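Local coordinates for acyl-CoA thioesterase II (Mycobacterium avium subsp. paratuberculosis, PDB 4R9Z), which probably hydrolyses fatty acyl-CoA thioesters, as a double hot-dog member of the C/M/P thioester hydrolase family, at residues P124-A129 and P175-P180; R157-R162 and A200-E205; S253-N258 and V264-Q269. All coordinates share one frame; numbering follows the deposited sequence.

Contact 1: P124-A129 and P175-P180; sequences PIMPEA and PMWWRP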
ATOM      1  N   PRO B 124      10.773  -1.156  14.274  1.00 55.94           N
ATOM      2  CA  PRO B 124      10.266  -1.997  15.359  1.00 53.55           C
ATOM      3  C   PRO B 124      11.334  -3.003  15.762  1.00 62.56           C
ATOM      4  O   PRO B 124      12.073  -3.493  14.898  1.00 49.00           O
ATOM      5  CB  PRO B 124       9.048  -2.694  14.742  1.00 44.21           C
ATOM      6  CG  PRO B 124       9.217  -2.549  13.263  1.00 45.63           C
ATOM      7  CD  PRO B 124       9.973  -1.280  13.044  1.00 48.37           C
ATOM      8  N   ILE B 125      11.390  -3.336  17.047  1.00 68.19           N
ATOM      9  CA  ILE B 125      12.369  -4.296  17.527  1.00 56.86           C
ATOM     10  C   ILE B 125      11.925  -5.688  17.130  1.00 48.49           C
ATOM     11  O   ILE B 125      10.762  -6.049  17.290  1.00 58.93           O
ATOM     12  CB  ILE B 125      12.547  -4.227  19.062  1.00 65.72           C
ATOM     13  CG1 ILE B 125      12.810  -2.786  19.510  1.00 53.78           C
ATOM     14  CG2 ILE B 125      13.667  -5.152  19.520  1.00 59.44           C
ATOM     15  CD1 ILE B 125      13.967  -2.123  18.797  1.00 57.15           C
ATOM     16  N   MET B 126      12.862  -6.473  16.622  1.00 45.44           N
ATOM     17  CA  MET B 126      12.557  -7.828  16.214  1.00 43.91           C
ATOM     18  C   MET B 126      12.201  -8.675  17.424  1.00 62.88           C
ATOM     19  O   MET B 126      12.926  -8.676  18.419  1.00 69.89           O
ATOM     20  CB  MET B 126      13.739  -8.431  15.481  1.00 42.26           C
ATOM     21  CG  MET B 126      13.486  -9.809  14.963  1.00 48.60           C
ATOM     22  SD  MET B 126      15.041 -10.483  14.394  1.00 58.87           S
ATOM     23  CE  MET B 126      14.653 -12.214  14.430  1.00 64.07           C
ATOM     24  N   PRO B 127      11.063  -9.376  17.355  1.00 61.53           N
ATOM     25  CA  PRO B 127      10.618 -10.213  18.473  1.00 57.44           C
ATOM     26  C   PRO B 127      11.602 -11.336  18.782  1.00 64.64           C
ATOM     27  O   PRO B 127      12.135 -11.950  17.854  1.00 64.22           O
ATOM     28  CB  PRO B 127       9.289 -10.789  17.970  1.00 57.31           C
ATOM     29  CG  PRO B 127       8.823  -9.832  16.931  1.00 65.35           C
ATOM     30  CD  PRO B 127      10.064  -9.309  16.275  1.00 59.45           C
ATOM     31  N   GLU B 128      11.843 -11.598  20.063  1.00 57.00           N
ATOM     32  CA  GLU B 128      12.662 -12.742  20.443  1.00 53.22           C
ATOM     33  C   GLU B 128      11.983 -14.043  20.051  1.00 59.86           C
ATOM     34  O   GLU B 128      10.785 -14.223  20.271  1.00 70.66           O
ATOM     35  CB  GLU B 128      12.965 -12.739  21.935  1.00 59.21           C
ATOM     36  CG  GLU B 128      13.688 -11.503  22.414  1.00 74.70           C
ATOM     37  CD  GLU B 128      13.897 -11.514  23.910  1.00 87.81           C
ATOM     38  OE1 GLU B 128      13.657 -12.576  24.525  1.00 85.81           O
ATOM     39  OE2 GLU B 128      14.306 -10.473  24.469  1.00 84.93           O
ATOM     40  N   ALA B 129      12.756 -14.953  19.476  1.00 57.30           N
ATOM     41  CA  ALA B 129      12.223 -16.238  19.050  1.00 55.34           C
ATOM     42  C   ALA B 129      13.301 -17.313  19.110  1.00 59.60           C
ATOM     43  O   ALA B 129      14.489 -17.001  19.048  1.00 53.91           O
ATOM     44  CB  ALA B 129      11.657 -16.126  17.647  1.00 59.92           C
ATOM     45  N   PRO B 175       4.460 -16.036  12.976  1.00 41.80           N
ATOM     46  CA  PRO B 175       5.794 -15.654  12.500  1.00 48.01           C
ATOM     47  C   PRO B 175       6.615 -16.867  12.079  1.00 49.49           C
ATOM     48  O   PRO B 175       6.407 -17.959  12.607  1.00 58.41           O
ATOM     49  CB  PRO B 175       6.409 -14.959  13.718  1.00 42.66           C
ATOM     50  CG  PRO B 175       5.735 -15.614  14.874  1.00 57.67           C
ATOM     51  CD  PRO B 175       4.315 -15.809  14.424  1.00 50.33           C
ATOM     52  N   MET B 176       7.533 -16.676  11.138  1.00 51.77           N
ATOM     53  CA  MET B 176       8.292 -17.795  10.596  1.00 48.86           C
ATOM     54  C   MET B 176       9.745 -17.425  10.322  1.00 48.41           C
ATOM     55  O   MET B 176      10.079 -16.253  10.128  1.00 46.83           O
ATOM     56  CB  MET B 176       7.653 -18.290   9.303  1.00 37.28           C
ATOM     57  CG  MET B 176       7.873 -17.350   8.131  1.00 39.16           C
ATOM     58  SD  MET B 176       6.902 -17.762   6.674  1.00 45.67           S
ATOM     59  CE  MET B 176       7.325 -19.476   6.430  1.00 58.35           C
ATOM     60  N   TRP B 177      10.605 -18.438  10.311  1.00 46.35           N
ATOM     61  CA  TRP B 177      11.955 -18.277   9.798  1.00 46.37           C
ATOM     62  C   TRP B 177      11.947 -18.757   8.362  1.00 43.90           C
ATOM     63  O   TRP B 177      11.324 -19.767   8.051  1.00 45.35           O
ATOM     64  CB  TRP B 177      12.977 -19.082  10.598  1.00 50.03           C
ATOM     65  CG  TRP B 177      13.288 -18.552  11.955  1.00 52.73           C
ATOM     66  CD1 TRP B 177      12.911 -19.088  13.151  1.00 53.83           C
ATOM     67  CD2 TRP B 177      14.040 -17.375  12.262  1.00 47.79           C
ATOM     68  NE1 TRP B 177      13.391 -18.323  14.184  1.00 57.27           N
ATOM     69  CE2 TRP B 177      14.085 -17.262  13.664  1.00 51.47           C
ATOM     70  CE3 TRP B 177      14.683 -16.407  11.485  1.00 49.81           C
ATOM     71  CZ2 TRP B 177      14.744 -16.219  14.307  1.00 52.34           C
ATOM     72  CZ3 TRP B 177      15.338 -15.373  12.125  1.00 42.13           C
ATOM     73  CH2 TRP B 177      15.366 -15.291  13.520  1.00 46.76           C
ATOM     74  N   TRP B 178      12.639 -18.048   7.484  1.00 43.21           N
ATOM     75  CA  TRP B 178      12.756 -18.513   6.113  1.00 44.82           C
ATOM     76  C   TRP B 178      14.104 -18.122   5.530  1.00 53.97           C
ATOM     77  O   TRP B 178      14.717 -17.125   5.933  1.00 45.86           O
ATOM     78  CB  TRP B 178      11.621 -17.956   5.247  1.00 48.17           C
ATOM     79  CG  TRP B 178      11.872 -16.570   4.757  1.00 46.95           C
ATOM     80  CD1 TRP B 178      11.677 -15.404   5.441  1.00 44.84           C
ATOM     81  CD2 TRP B 178      12.386 -16.203   3.473  1.00 49.92           C
ATOM     82  NE1 TRP B 178      12.031 -14.333   4.657  1.00 47.79           N
ATOM     83  CE2 TRP B 178      12.472 -14.797   3.445  1.00 51.74           C
ATOM     84  CE3 TRP B 178      12.779 -16.928   2.343  1.00 46.50           C
ATOM     85  CZ2 TRP B 178      12.936 -14.101   2.330  1.00 49.71           C
ATOM     86  CZ3 TRP B 178      13.238 -16.238   1.240  1.00 45.98           C
ATOM     87  CH2 TRP B 178      13.313 -14.836   1.240  1.00 44.95           C
ATOM     88  N   ARG B 179      14.570 -18.939   4.595  1.00 45.12           N
ATOM     89  CA  ARG B 179      15.725 -18.604   3.785  1.00 49.59           C
ATOM     90  C   ARG B 179      15.563 -19.279   2.433  1.00 55.19           C
ATOM     91  O   ARG B 179      14.848 -20.277   2.323  1.00 54.58           O
ATOM     92  CB  ARG B 179      17.018 -19.047   4.470  1.00 56.36           C
ATOM     93  CG  ARG B 179      17.200 -20.556   4.525  1.00 59.11           C
ATOM     94  CD  ARG B 179      18.503 -20.925   5.214  1.00 68.26           C
ATOM     95  NE  ARG B 179      18.648 -22.369   5.373  1.00 76.95           N
ATOM     96  CZ  ARG B 179      19.755 -22.964   5.805  1.00 72.13           C
ATOM     97  NH1 ARG B 179      20.817 -22.237   6.123  1.00 68.31           N
ATOM     98  NH2 ARG B 179      19.799 -24.284   5.919  1.00 75.50           N
ATOM     99  N   PRO B 180      16.216 -18.739   1.394  1.00 49.18           N
ATOM    100  CA  PRO B 180      16.129 -19.415   0.096  1.00 50.56           C
ATOM    101  C   PRO B 180      16.892 -20.735   0.125  1.00 48.26           C
ATOM    102  O   PRO B 180      17.953 -20.820   0.748  1.00 49.83           O
ATOM    103  CB  PRO B 180      16.769 -18.416  -0.875  1.00 41.08           C
ATOM    104  CG  PRO B 180      16.780 -17.104  -0.149  1.00 47.53           C
ATOM    105  CD  PRO B 180      16.867 -17.422   1.306  1.00 41.64           C
TER

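Contact 2: R157-R162 and A200-E205; sequences RWFERR and AVTLTE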
ATOM      1  N   ARG B 157       8.423 -23.903  -3.565  1.00 55.38           N
ATOM      2  CA  ARG B 157       9.524 -24.779  -3.146  1.00 64.02           C
ATOM      3  C   ARG B 157      10.942 -24.183  -3.130  1.00 64.50           C
ATOM      4  O   ARG B 157      11.893 -24.883  -2.776  1.00 61.69           O
ATOM      5  CB  ARG B 157       9.534 -26.036  -4.028  1.00 60.09           C
ATOM      6  CG  ARG B 157       8.316 -26.934  -3.837  1.00 59.01           C
ATOM      7  CD  ARG B 157       8.455 -28.264  -4.577  1.00 65.99           C
ATOM      8  NE  ARG B 157       8.054 -28.184  -5.981  1.00 69.76           N
ATOM      9  CZ  ARG B 157       8.904 -28.129  -7.002  1.00 66.78           C
ATOM     10  NH1 ARG B 157      10.212 -28.145  -6.780  1.00 66.03           N
ATOM     11  NH2 ARG B 157       8.446 -28.063  -8.248  1.00 46.23           N
ATOM     12  N   TRP B 158      11.100 -22.915  -3.498  1.00 58.83           N
ATOM     13  CA  TRP B 158      12.443 -22.339  -3.578  1.00 45.57           C
ATOM     14  C   TRP B 158      12.980 -21.838  -2.243  1.00 44.40           C
ATOM     15  O   TRP B 158      14.093 -21.312  -2.187  1.00 47.80           O
ATOM     16  CB  TRP B 158      12.502 -21.195  -4.589  1.00 40.94           C
ATOM     17  CG  TRP B 158      11.529 -20.094  -4.343  1.00 50.97           C
ATOM     18  CD1 TRP B 158      10.207 -20.089  -4.663  1.00 48.51           C
ATOM     19  CD2 TRP B 158      11.797 -18.829  -3.719  1.00 40.63           C
ATOM     20  NE1 TRP B 158       9.633 -18.900  -4.284  1.00 45.39           N
ATOM     21  CE2 TRP B 158      10.586 -18.110  -3.703  1.00 33.50           C
ATOM     22  CE3 TRP B 158      12.941 -18.237  -3.175  1.00 35.71           C
ATOM     23  CZ2 TRP B 158      10.487 -16.830  -3.165  1.00 34.73           C
ATOM     24  CZ3 TRP B 158      12.839 -16.964  -2.640  1.00 42.77           C
ATOM     25  CH2 TRP B 158      11.621 -16.275  -2.638  1.00 35.46           C
ATOM     26  N   PHE B 159      12.195 -21.946  -1.177  1.00 37.33           N
ATOM     27  CA  PHE B 159      12.677 -21.476   0.120  1.00 51.69           C
ATOM     28  C   PHE B 159      12.398 -22.459   1.257  1.00 48.71           C
ATOM     29  O   PHE B 159      11.376 -23.149   1.258  1.00 44.96           O
ATOM     30  CB  PHE B 159      12.064 -20.110   0.450  1.00 53.10           C
ATOM     31  CG  PHE B 159      10.565 -20.108   0.452  1.00 49.70           C
ATOM     32  CD1 PHE B 159       9.860 -20.412   1.603  1.00 54.64           C
ATOM     33  CD2 PHE B 159       9.862 -19.813  -0.702  1.00 50.95           C
ATOM     34  CE1 PHE B 159       8.482 -20.421   1.605  1.00 58.54           C
ATOM     35  CE2 PHE B 159       8.482 -19.818  -0.708  1.00 58.18           C
ATOM     36  CZ  PHE B 159       7.791 -20.120   0.448  1.00 64.29           C
ATOM     37  N   GLU B 160      13.308 -22.507   2.227  1.00 53.62           N
ATOM     38  CA  GLU B 160      13.087 -23.281   3.445  1.00 62.33           C
ATOM     39  C   GLU B 160      12.313 -22.437   4.444  1.00 59.44           C
ATOM     40  O   GLU B 160      12.327 -21.209   4.366  1.00 57.58           O
ATOM     41  CB  GLU B 160      14.412 -23.741   4.064  1.00 65.54           C
ATOM     42  CG  GLU B 160      15.304 -24.570   3.152  1.00 79.98           C
ATOM     43  CD  GLU B 160      16.617 -24.951   3.817  1.00 88.86           C
ATOM     44  OE1 GLU B 160      16.578 -25.679   4.832  1.00 87.18           O
ATOM     45  OE2 GLU B 160      17.686 -24.529   3.322  1.00 82.32           O
ATOM     46  N   ARG B 161      11.674 -23.089   5.409  1.00 61.19           N
ATOM     47  CA  ARG B 161      10.846 -22.365   6.360  1.00 55.01           C
ATOM     48  C   ARG B 161      10.667 -23.079   7.691  1.00 52.13           C
ATOM     49  O   ARG B 161      10.465 -24.291   7.740  1.00 58.82           O
ATOM     50  CB  ARG B 161       9.470 -22.115   5.750  1.00 52.71           C
ATOM     51  CG  ARG B 161       8.891 -23.340   5.072  1.00 58.44           C
ATOM     52  CD  ARG B 161       7.624 -23.009   4.320  1.00 65.37           C
ATOM     53  NE  ARG B 161       6.565 -22.562   5.216  1.00 69.84           N
ATOM     54  CZ  ARG B 161       5.390 -22.104   4.801  1.00 68.86           C
ATOM     55  NH1 ARG B 161       5.132 -22.035   3.502  1.00 58.73           N
ATOM     56  NH2 ARG B 161       4.479 -21.716   5.681  1.00 71.51           N
ATOM     57  N   ARG B 162      10.690 -22.308   8.766  1.00 49.71           N
ATOM     58  CA  ARG B 162      10.378 -22.835  10.082  1.00 50.87           C
ATOM     59  C   ARG B 162       9.255 -22.002  10.674  1.00 58.09           C
ATOM     60  O   ARG B 162       9.457 -20.839  11.019  1.00 55.51           O
ATOM     61  CB  ARG B 162      11.595 -22.788  11.007  1.00 62.11           C
ATOM     62  CG  ARG B 162      12.804 -23.575  10.543  1.00 59.75           C
ATOM     63  CD  ARG B 162      12.508 -25.048  10.379  1.00 57.89           C
ATOM     64  NE  ARG B 162      13.594 -25.713   9.666  1.00 59.19           N
ATOM     65  CZ  ARG B 162      13.457 -26.335   8.500  1.00 60.32           C
ATOM     66  NH1 ARG B 162      12.271 -26.397   7.910  1.00 58.11           N
ATOM     67  NH2 ARG B 162      14.507 -26.905   7.929  1.00 60.94           N
ATOM     68  N   ALA B 200       4.725 -12.117  -0.308  1.00 28.94           N
ATOM     69  CA  ALA B 200       3.372 -12.247  -0.817  1.00 32.03           C
ATOM     70  C   ALA B 200       2.800 -13.656  -0.665  1.00 40.07           C
ATOM     71  O   ALA B 200       1.673 -13.821  -0.198  1.00 48.43           O
ATOM     72  CB  ALA B 200       3.322 -11.813  -2.278  1.00 26.94           C
ATOM     73  N   VAL B 201       3.567 -14.664  -1.072  1.00 37.85           N
ATOM     74  CA  VAL B 201       3.055 -16.036  -1.139  1.00 34.28           C
ATOM     75  C   VAL B 201       2.828 -16.703   0.220  1.00 34.82           C
ATOM     76  O   VAL B 201       2.069 -17.664   0.315  1.00 39.23           O
ATOM     77  CB  VAL B 201       3.996 -16.950  -1.960  1.00 33.83           C
ATOM     78  CG1 VAL B 201       4.128 -16.438  -3.383  1.00 34.02           C
ATOM     79  CG2 VAL B 201       5.361 -17.050  -1.297  1.00 44.50           C
ATOM     80  N   THR B 202       3.467 -16.194   1.268  1.00 30.11           N
ATOM     81  CA  THR B 202       3.337 -16.796   2.595  1.00 37.84           C
ATOM     82  C   THR B 202       2.271 -16.122   3.442  1.00 40.93           C
ATOM     83  O   THR B 202       2.030 -16.510   4.582  1.00 38.87           O
ATOM     84  CB  THR B 202       4.658 -16.754   3.366  1.00 38.99           C
ATOM     85  OG1 THR B 202       5.107 -15.399   3.487  1.00 37.28           O
ATOM     86  CG2 THR B 202       5.699 -17.584   2.655  1.00 42.56           C
ATOM     87  N   LEU B 203       1.655 -15.097   2.904  1.00 43.33           N
ATOM     88  CA  LEU B 203       0.806 -14.239   3.678  1.00 38.48           C
ATOM     89  C   LEU B 203      -0.660 -14.585   3.667  1.00 35.54           C
ATOM     90  O   LEU B 203      -1.432 -13.940   4.293  1.00 38.16           O
ATOM     91  CB  LEU B 203       1.016 -12.804   3.274  1.00 32.30           C
ATOM     92  CG  LEU B 203       1.005 -11.848   4.421  1.00 30.22           C
ATOM     93  CD1 LEU B 203       1.939 -12.331   5.473  1.00 29.31           C
ATOM     94  CD2 LEU B 203       1.393 -10.467   3.982  1.00 37.39           C
ATOM     95  N   THR B 204      -1.026 -15.580   2.917  1.00 41.95           N
ATOM     96  CA  THR B 204      -2.335 -16.123   3.017  1.00 40.76           C
ATOM     97  C   THR B 204      -2.678 -16.788   4.319  1.00 49.12           C
ATOM     98  O   THR B 204      -3.787 -16.690   4.756  1.00 52.15           O
ATOM     99  CB  THR B 204      -2.548 -17.155   1.953  1.00 45.18           C
ATOM    100  OG1 THR B 204      -1.341 -17.906   1.795  1.00 56.68           O
ATOM    101  CG2 THR B 204      -2.875 -16.469   0.708  1.00 56.60           C
ATOM    102  N   GLU B 205      -1.747 -17.523   4.912  1.00 52.53           N
ATOM    103  CA  GLU B 205      -2.100 -18.429   5.985  1.00 51.42           C
ATOM    104  C   GLU B 205      -2.671 -17.743   7.180  1.00 50.87           C
ATOM    105  O   GLU B 205      -3.628 -18.261   7.714  1.00 63.30           O
ATOM    106  CB  GLU B 205      -0.963 -19.398   6.369  1.00 56.61           C
ATOM    107  CG  GLU B 205      -0.884 -19.866   7.842  1.00 67.21           C
ATOM    108  CD  GLU B 205      -2.037 -20.738   8.364  1.00 60.48           C
ATOM    109  OE1 GLU B 205      -2.896 -21.176   7.609  1.00 58.83           O
ATOM    110  OE2 GLU B 205      -2.063 -21.026   9.563  1.00 55.35           O
TER

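Contact 3: S253-N258 and V264-Q269; sequences SGTMFN and VCTVKQ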
ATOM      1  N   SER B 253      -0.734  -8.572   7.352  1.00 31.36           N
ATOM      2  CA  SER B 253       0.316  -7.616   7.669  1.00 28.04           C
ATOM      3  C   SER B 253       1.624  -8.352   7.944  1.00 35.68           C
ATOM      4  O   SER B 253       1.625  -9.443   8.515  1.00 31.86           O
ATOM      5  CB  SER B 253      -0.085  -6.755   8.870  1.00 27.69           C
ATOM      6  OG  SER B 253       0.898  -5.771   9.146  1.00 41.48           O
ATOM      7  N   GLY B 254       2.739  -7.758   7.530  1.00 29.85           N
ATOM      8  CA  GLY B 254       4.016  -8.426   7.659  1.00 29.31           C
ATOM      9  C   GLY B 254       5.205  -7.515   7.886  1.00 34.72           C
ATOM     10  O   GLY B 254       5.278  -6.408   7.357  1.00 28.53           O
ATOM     11  N   THR B 255       6.140  -7.994   8.693  1.00 36.13           N
ATOM     12  CA  THR B 255       7.398  -7.303   8.912  1.00 31.32           C
ATOM     13  C   THR B 255       8.510  -8.327   8.805  1.00 40.74           C
ATOM     14  O   THR B 255       8.475  -9.364   9.463  1.00 39.99           O
ATOM     15  CB  THR B 255       7.454  -6.607  10.277  1.00 30.97           C
ATOM     16  OG1 THR B 255       6.512  -7.222  11.164  1.00 52.86           O
ATOM     17  CG2 THR B 255       7.112  -5.139  10.142  1.00 29.78           C
ATOM     18  N   MET B 256       9.492  -8.042   7.964  1.00 40.46           N
ATOM     19  CA  MET B 256      10.576  -8.978   7.738  1.00 40.59           C
ATOM     20  C   MET B 256      11.875  -8.446   8.320  1.00 38.99           C
ATOM     21  O   MET B 256      12.180  -7.260   8.191  1.00 38.08           O
ATOM     22  CB  MET B 256      10.735  -9.247   6.247  1.00 42.48           C
ATOM     23  CG  MET B 256      11.631 -10.410   5.922  1.00 37.03           C
ATOM     24  SD  MET B 256      11.608 -10.727   4.157  1.00 55.02           S
ATOM     25  CE  MET B 256       9.869 -11.062   3.905  1.00 41.43           C
ATOM     26  N   PHE B 257      12.642  -9.329   8.955  1.00 41.72           N
ATOM     27  CA  PHE B 257      13.913  -8.950   9.571  1.00 43.06           C
ATOM     28  C   PHE B 257      15.064  -9.832   9.097  1.00 46.22           C
ATOM     29  O   PHE B 257      14.871 -11.011   8.789  1.00 46.88           O
ATOM     30  CB  PHE B 257      13.838  -9.043  11.097  1.00 45.27           C
ATOM     31  CG  PHE B 257      12.796  -8.167  11.730  1.00 35.59           C
ATOM     32  CD1 PHE B 257      11.483  -8.598  11.847  1.00 37.08           C
ATOM     33  CD2 PHE B 257      13.138  -6.930  12.250  1.00 35.45           C
ATOM     34  CE1 PHE B 257      10.526  -7.799  12.452  1.00 35.04           C
ATOM     35  CE2 PHE B 257      12.185  -6.125  12.856  1.00 38.03           C
ATOM     36  CZ  PHE B 257      10.878  -6.561  12.956  1.00 29.61           C
ATOM     37  N   ASN B 258      16.264  -9.258   9.047  1.00 48.71           N
ATOM     38  CA  ASN B 258      17.478 -10.068   8.964  1.00 53.22           C
ATOM     39  C   ASN B 258      17.709 -10.750  10.302  1.00 56.68           C
ATOM     40  O   ASN B 258      17.249 -10.255  11.332  1.00 54.62           O
ATOM     41  CB  ASN B 258      18.697  -9.219   8.588  1.00 50.16           C
ATOM     42  CG  ASN B 258      18.696  -8.793   7.136  1.00 41.86           C
ATOM     43  OD1 ASN B 258      18.253  -9.532   6.257  1.00 45.82           O
ATOM     44  ND2 ASN B 258      19.201  -7.595   6.874  1.00 43.02           N
ATOM     45  N   VAL B 264      13.841  -5.400   7.272  1.00 31.91           N
ATOM     46  CA  VAL B 264      14.047  -5.496   5.836  1.00 37.32           C
ATOM     47  C   VAL B 264      12.903  -4.834   5.067  1.00 39.78           C
ATOM     48  O   VAL B 264      13.128  -3.996   4.192  1.00 37.69           O
ATOM     49  CB  VAL B 264      14.183  -6.966   5.394  1.00 46.54           C
ATOM     50  CG1 VAL B 264      14.086  -7.085   3.875  1.00 42.09           C
ATOM     51  CG2 VAL B 264      15.498  -7.539   5.896  1.00 43.92           C
ATOM     52  N   CYS B 265      11.673  -5.198   5.411  1.00 44.59           N
ATOM     53  CA  CYS B 265      10.517  -4.607   4.758  1.00 39.43           C
ATOM     54  C   CYS B 265       9.273  -4.644   5.631  1.00 37.19           C
ATOM     55  O   CYS B 265       9.153  -5.489   6.514  1.00 38.67           O
ATOM     56  CB  CYS B 265      10.238  -5.316   3.433  1.00 33.24           C
ATOM     57  SG  CYS B 265       9.676  -7.008   3.609  1.00 36.41           S
ATOM     58  N   THR B 266       8.362  -3.708   5.375  1.00 38.20           N
ATOM     59  CA  THR B 266       7.031  -3.717   5.972  1.00 29.93           C
ATOM     60  C   THR B 266       6.053  -4.074   4.864  1.00 25.78           C
ATOM     61  O   THR B 266       6.228  -3.641   3.729  1.00 35.71           O
ATOM     62  CB  THR B 266       6.660  -2.355   6.593  1.00 36.77           C
ATOM     63  OG1 THR B 266       7.691  -1.935   7.494  1.00 39.45           O
ATOM     64  CG2 THR B 266       5.345  -2.449   7.347  1.00 30.75           C
ATOM     65  N   VAL B 267       5.031  -4.864   5.180  1.00 29.81           N
ATOM     66  CA  VAL B 267       4.180  -5.458   4.148  1.00 27.66           C
ATOM     67  C   VAL B 267       2.697  -5.405   4.510  1.00 25.74           C
ATOM     68  O   VAL B 267       2.329  -5.580   5.672  1.00 32.98           O
ATOM     69  CB  VAL B 267       4.564  -6.937   3.889  1.00 24.34           C
ATOM     70  CG1 VAL B 267       3.764  -7.506   2.738  1.00 25.20           C
ATOM     71  CG2 VAL B 267       6.044  -7.069   3.595  1.00 32.73           C
ATOM     72  N   LYS B 268       1.850  -5.154   3.515  1.00 27.13           N
ATOM     73  CA  LYS B 268       0.405  -5.251   3.690  1.00 24.99           C
ATOM     74  C   LYS B 268      -0.231  -5.944   2.490  1.00 24.47           C
ATOM     75  O   LYS B 268       0.163  -5.706   1.353  1.00 29.16           O
ATOM     76  CB  LYS B 268      -0.218  -3.870   3.885  1.00 24.18           C
ATOM     77  CG  LYS B 268      -1.616  -3.913   4.482  1.00 26.26           C
ATOM     78  CD  LYS B 268      -1.570  -4.143   5.982  1.00 27.14           C
ATOM     79  CE  LYS B 268      -1.169  -2.880   6.722  1.00 27.42           C
ATOM     80  NZ  LYS B 268      -1.059  -3.117   8.190  1.00 41.15           N
ATOM     81  N   GLN B 269      -1.221  -6.794   2.744  1.00 24.38           N
ATOM     82  CA  GLN B 269      -1.866  -7.536   1.669  1.00 27.94           C
ATOM     83  C   GLN B 269      -3.370  -7.658   1.883  1.00 26.83           C
ATOM     84  O   GLN B 269      -3.835  -7.971   2.978  1.00 27.30           O
ATOM     85  CB  GLN B 269      -1.250  -8.931   1.539  1.00 33.84           C
ATOM     86  CG  GLN B 269      -1.837  -9.763   0.407  1.00 28.94           C
ATOM     87  CD  GLN B 269      -1.219 -11.141   0.314  1.00 37.21           C
ATOM     88  OE1 GLN B 269      -1.922 -12.150   0.329  1.00 40.10           O
ATOM     89  NE2 GLN B 269       0.106 -11.194   0.223  1.00 41.45           N
TER

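Contact 1: P124-A129 and P175-P180
In the second hot-dog region, strand 176-180 carries Trp177, on which Met126 of the irregular chain after strand 121-122 rests its side-chain end. The contact is small, burying 122 Å² in all, and no hydrogen bond crosses it; even the nearest CA atoms, those of Ala129 and Pro175, are 9.2 Å apart. Side chains must therefore bridge the gap. Met126 does so with an extended chain: its CG lies opposite the backbone N (chi1 -177°), and the bonds beyond run on nearly straight, carrying the methyl group CE out to the six-membered ring of Trp177. Met126 CE comes to 3.3 Å from Trp177 CH2, with CZ2 and CZ3 of the same ring each 4.0 Å from that methyl. It thus meets the far corner of the indole obliquely, and the methionine chain crosses the tryptophan side chain at about a right angle. A long, unbranched, apolar residue suits a loop that has to reach a ring without bringing its backbone along. Near the nitrogen of the indole lies Ala129, its CB 4.5 Å from Trp177 NE1. That nitrogen donates to the backbone O of Pro130, the residue after Ala129, so the loop offers the indole an apolar methyl group, CE of Met126, against its six-membered ring and a carbonyl for its single N-H. The bond to Pro130 O probably helps set how the ring is turned. Phe237 of the neighbouring strand 236-246 adds an edge-to-face contact with Trp177, and Met126 touches Phe237 too. The result is an aromatic cluster on one side of the sheet, with the loop lying over it through Met126 and the Pro130 carbonyl, within the double hot-dog fold.

Contact 2: R157-R162 and A200-E205
The backbone O of Ala200, beside the Val201 and Thr202 that pack on Phe159, is gripped by several N-H groups: the side-chain amides of Gln219 and Gln269 both bind it, and Leu203 N adds a weak bond at 3.4 Å to Ala200 O. Long side-chain amides suit this spot, since they can reach the carbonyl at the helix end, where Leu203 N bonds it only weakly. Thr202 is tied back as well, its OG1 bonding to the O of Met198 one turn earlier. With OG1 set between the backbone N and the carbonyl carbon (chi1 58°), the methyl branch CG2 of Thr202 is turned to Phe159. It lies 4.0 Å from Phe159 CZ and 4.1 Å from Phe159 CE1. Val201 contributes its CG2 methyl, 4.2 Å from Phe159 CE2. Both methyls, from Val201, the last residue of helix 188-201, and from Thr202 just after it, approach obliquely from the same side of the ring plane, near its outer end. In keeping with the hot-dog fold, this is where a strand of the wrapping sheet, here strand 159-163, meets the long helix that the sheet embraces; Phe159 also touches Met198 of that helix and Trp178 of the next strand. A flat apolar residue fits this interface because it can meet side chains from several directions at once. Trp158 lies at one edge of the phenyl ring: Phe159 CD2 stands 3.5 Å above the plane of the Trp158 ring, over its centre, so the phenyl edge is turned to the indole face. Tyr197 meets Trp158 edge-to-face. On the other side of the strand, Glu160 forms a salt bridge with Arg179, while Arg162 NH2 stays at a long 3.9 Å from Glu160 OE1, with no N-H aimed at that oxygen.

Contact 3: S253-N258 and V264-Q269
Met256 faces both Val264 and Cys265, a classic beta bulge in the antiparallel hairpin of strands 249-258 and 263-272. This is the densely packed part. Met256 O receives Val264 N at 2.7 Å in a nearly straight bond (169°) and a weak one from Cys265 N, while Met256 N returns a bond to Cys265 O at 3.0 Å. On the same face Met256 CB lies 3.6 Å from Cys265 SG, and both sulfur-bearing side chains also meet Val195 of helix 188-201; the pliant methionine and the small, weakly polar cysteine suit this buried layer. Gly254, further along, makes a hydrogen-bonded pair with Val267: Gly254 N gives to Val267 O at 2.9 Å, and Gly254 O lies 3.6 Å from Val267 CB. Glycine suits this place, since the branched Val267 side chain packs directly against its backbone. The opposite face is looser and partly open to solvent at Ser253 and Thr255. Thr255 and Thr266 lie next to each other there, Thr255 CG2 being 4.2 Å from Thr266 OG1, and Leu251 of the second subunit packs on Thr266. Lys268 bends twice (chi2 79°, chi3 76°), which turns its NZ back to Ser253 OG in a weak 3.4 Å hydrogen bond.

In the fold
Three contacts meet in one half of the double hot-dog. Contacts 1 and 2 interlock, their centres about 13 Å apart: strands 159-163 and 176-180 are neighbours, joined by Arg162 N to Trp177 O at 2.7 Å and by Arg179 NE to Glu160 OE2 at 3.1 Å. Contact 3 lies about 10 Å from contact 1 between centres, across strand 236-246; Met126 packs on Phe257 from the loop side, and Trp178 touches Met256 on the helix side. Contacts 2 and 3, about 13 Å between centres, are tied by Gln269 NE2 to Ala200 O at 3.1 Å, with Leu203 packed on Val267; this Ala200-Gln269 region probably corresponds to the active site of TesB relatives.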